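Local coordinates for possible exported protein (Mycobacterium tuberculosis, PDB 3MAY) that binds heme, free or taken from host hemoglobin, as a secreted carrier and probably delivers it to membrane transporters for iron acquisition, at residues R13-V18 with Q71-L76. Residues are numbered along the deposited sequence; the frame is centred on the assembly and turned at random.
Sequences RTVGSV and QPLTDL
Thr-14 turns its methyl to Pro-72 and Leu-73 of the facing helix, and its hydroxyl side to Leu-76. CG2, anti to the backbone N, comes within 3.6 Å of Pro-72 O, and beside that carbonyl it touches Pro-72 CB at 4.0 Å and Leu-73 CD1 at 4.1 Å. The other branch meets Leu-76: its CD2 sits 3.4 Å from Thr-14 OG1 and 3.7 Å from Thr-14 CB, the two side chains meeting at a slant. The hydrogen bond of that hydroxyl goes to Glu-10 O within its own helix, and Leu-76 CD2 meets it by van der Waals contact.

The remaining contacts are purely apolar. One turn on from Thr-14, Val-18 CG2 meets the CB and CG atoms of the Pro-72 ring, 4.1 Å from CB, while Val-15 CG2 reaches Leu-73 CD2 more loosely at 4.4 Å. No hydrogen bond joins the two segments. Arg-13 forms a salt bridge with Asp-24 of a second subunit.

Near the surface of the heme-binding domain, segments 13-18 and 71-76 run nearly antiparallel, at 160°, with axes 9.2 Å apart at closest approach. They belong to helix 8-27, which farther along carries Tyr-25, the probable axial heme ligand, and to helix 71-80.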
loop_
_atom_site.group_PDB
_atom_site.type_symbol
_atom_site.label_atom_id
_atom_site.label_comp_id
_atom_site.label_asym_id
_atom_site.label_seq_id
_atom_site.Cartn_x
_atom_site.Cartn_y
_atom_site.Cartn_z
ATOM N N ARG C 13 -9.737 -4.562 19.102
ATOM C CA ARG C 13 -9.787 -3.674 20.254
ATOM C C ARG C 13 -8.433 -3.033 20.422
ATOM O O ARG C 13 -8.348 -1.804 20.525
ATOM C CB ARG C 13 -10.232 -4.383 21.530
ATOM C CG ARG C 13 -11.784 -4.504 21.619
ATOM C CD ARG C 13 -12.170 -5.629 22.591
ATOM N NE ARG C 13 -13.569 -5.565 22.994
ATOM C CZ ARG C 13 -14.116 -6.424 23.847
ATOM N NH1 ARG C 13 -13.362 -7.417 24.407
ATOM N NH2 ARG C 13 -15.401 -6.294 24.133
ATOM N N THR C 14 -7.375 -3.838 20.320
ATOM C CA THR C 14 -6.036 -3.302 20.400
ATOM C C THR C 14 -5.816 -2.222 19.347
ATOM O O THR C 14 -5.303 -1.104 19.649
ATOM C CB THR C 14 -5.017 -4.406 20.221
ATOM O OG1 THR C 14 -5.219 -5.408 21.255
ATOM C CG2 THR C 14 -3.579 -3.827 20.268
ATOM N N VAL C 15 -6.213 -2.523 18.109
ATOM C CA VAL C 15 -6.032 -1.561 17.021
ATOM C C VAL C 15 -6.749 -0.274 17.442
ATOM O O VAL C 15 -6.336 0.849 17.116
ATOM C CB VAL C 15 -6.655 -2.092 15.684
ATOM C CG1 VAL C 15 -6.841 -0.998 14.640
ATOM C CG2 VAL C 15 -5.862 -3.160 15.154
ATOM N N GLY C 16 -7.846 -0.453 18.144
ATOM C CA GLY C 16 -8.694 0.693 18.468
ATOM C C GLY C 16 -8.095 1.539 19.571
ATOM O O GLY C 16 -8.339 2.709 19.645
ATOM N N SER C 17 -7.301 0.963 20.439
ATOM C CA SER C 17 -6.747 1.841 21.392
ATOM C C SER C 17 -5.449 2.484 20.883
ATOM O O SER C 17 -5.139 3.655 21.181
ATOM C CB SER C 17 -6.637 1.166 22.728
ATOM O OG SER C 17 -5.662 0.210 22.661
ATOM N N VAL C 18 -4.748 1.784 20.023
ATOM C CA VAL C 18 -3.649 2.372 19.345
ATOM C C VAL C 18 -4.091 3.578 18.553
ATOM O O VAL C 18 -3.573 4.704 18.765
ATOM C CB VAL C 18 -2.884 1.368 18.477
ATOM C CG1 VAL C 18 -1.899 2.168 17.506
ATOM C CG2 VAL C 18 -2.134 0.448 19.474
ATOM N N GLN C 71 3.088 -0.056 20.289
ATOM C CA GLN C 71 3.638 -1.172 21.068
ATOM C C GLN C 71 2.567 -2.196 21.504
ATOM O O GLN C 71 2.898 -3.366 21.558
ATOM C CB GLN C 71 4.461 -0.679 22.284
ATOM C CG GLN C 71 5.332 -1.759 23.046
ATOM C CD GLN C 71 6.435 -2.377 22.166
ATOM O OE1 GLN C 71 6.599 -3.606 22.119
ATOM N NE2 GLN C 71 7.192 -1.529 21.467
ATOM N N PRO C 72 1.316 -1.757 21.875
ATOM C CA PRO C 72 0.315 -2.782 22.243
ATOM C C PRO C 72 0.046 -3.827 21.127
ATOM O O PRO C 72 -0.386 -4.965 21.389
ATOM C CB PRO C 72 -0.921 -1.958 22.575
ATOM C CG PRO C 72 -0.365 -0.606 23.086
ATOM C CD PRO C 72 0.908 -0.397 22.329
ATOM N N LEU C 73 0.373 -3.469 19.902
ATOM C CA LEU C 73 0.119 -4.352 18.782
ATOM C C LEU C 73 1.179 -5.475 18.759
ATOM O O LEU C 73 0.885 -6.692 18.636
ATOM C CB LEU C 73 0.166 -3.513 17.495
ATOM C CG LEU C 73 -0.838 -3.815 16.382
ATOM C CD1 LEU C 73 -1.782 -4.961 16.771
ATOM C CD2 LEU C 73 -1.604 -2.511 15.996
ATOM N N THR C 74 2.418 -5.027 18.889
ATOM C CA THR C 74 3.597 -5.878 18.904
ATOM C C THR C 74 3.499 -6.879 20.057
ATOM O O THR C 74 3.725 -8.060 19.838
ATOM C CB THR C 74 4.883 -4.992 18.909
ATOM O OG1 THR C 74 4.873 -4.176 17.735
ATOM C CG2 THR C 74 6.160 -5.799 18.915
ATOM N N ASP C 75 3.086 -6.404 21.238
ATOM C CA ASP C 75 2.793 -7.251 22.424
ATOM C C ASP C 75 1.752 -8.363 22.102
ATOM O O ASP C 75 2.005 -9.566 22.357
ATOM C CB ASP C 75 2.266 -6.414 23.625
ATOM C CG ASP C 75 3.253 -5.324 24.101
ATOM O OD1 ASP C 75 4.486 -5.501 23.933
ATOM O OD2 ASP C 75 2.784 -4.290 24.652
ATOM N N LEU C 76 0.585 -7.938 21.580
ATOM C CA LEU C 76 -0.403 -8.838 21.049
ATOM C C LEU C 76 0.179 -9.822 20.039
ATOM O O LEU C 76 0.089 -11.032 20.233
ATOM C CB LEU C 76 -1.510 -8.034 20.358
ATOM C CG LEU C 76 -2.727 -8.800 19.841
ATOM C CD1 LEU C 76 -3.255 -9.597 20.980
ATOM C CD2 LEU C 76 -3.749 -7.816 19.405
#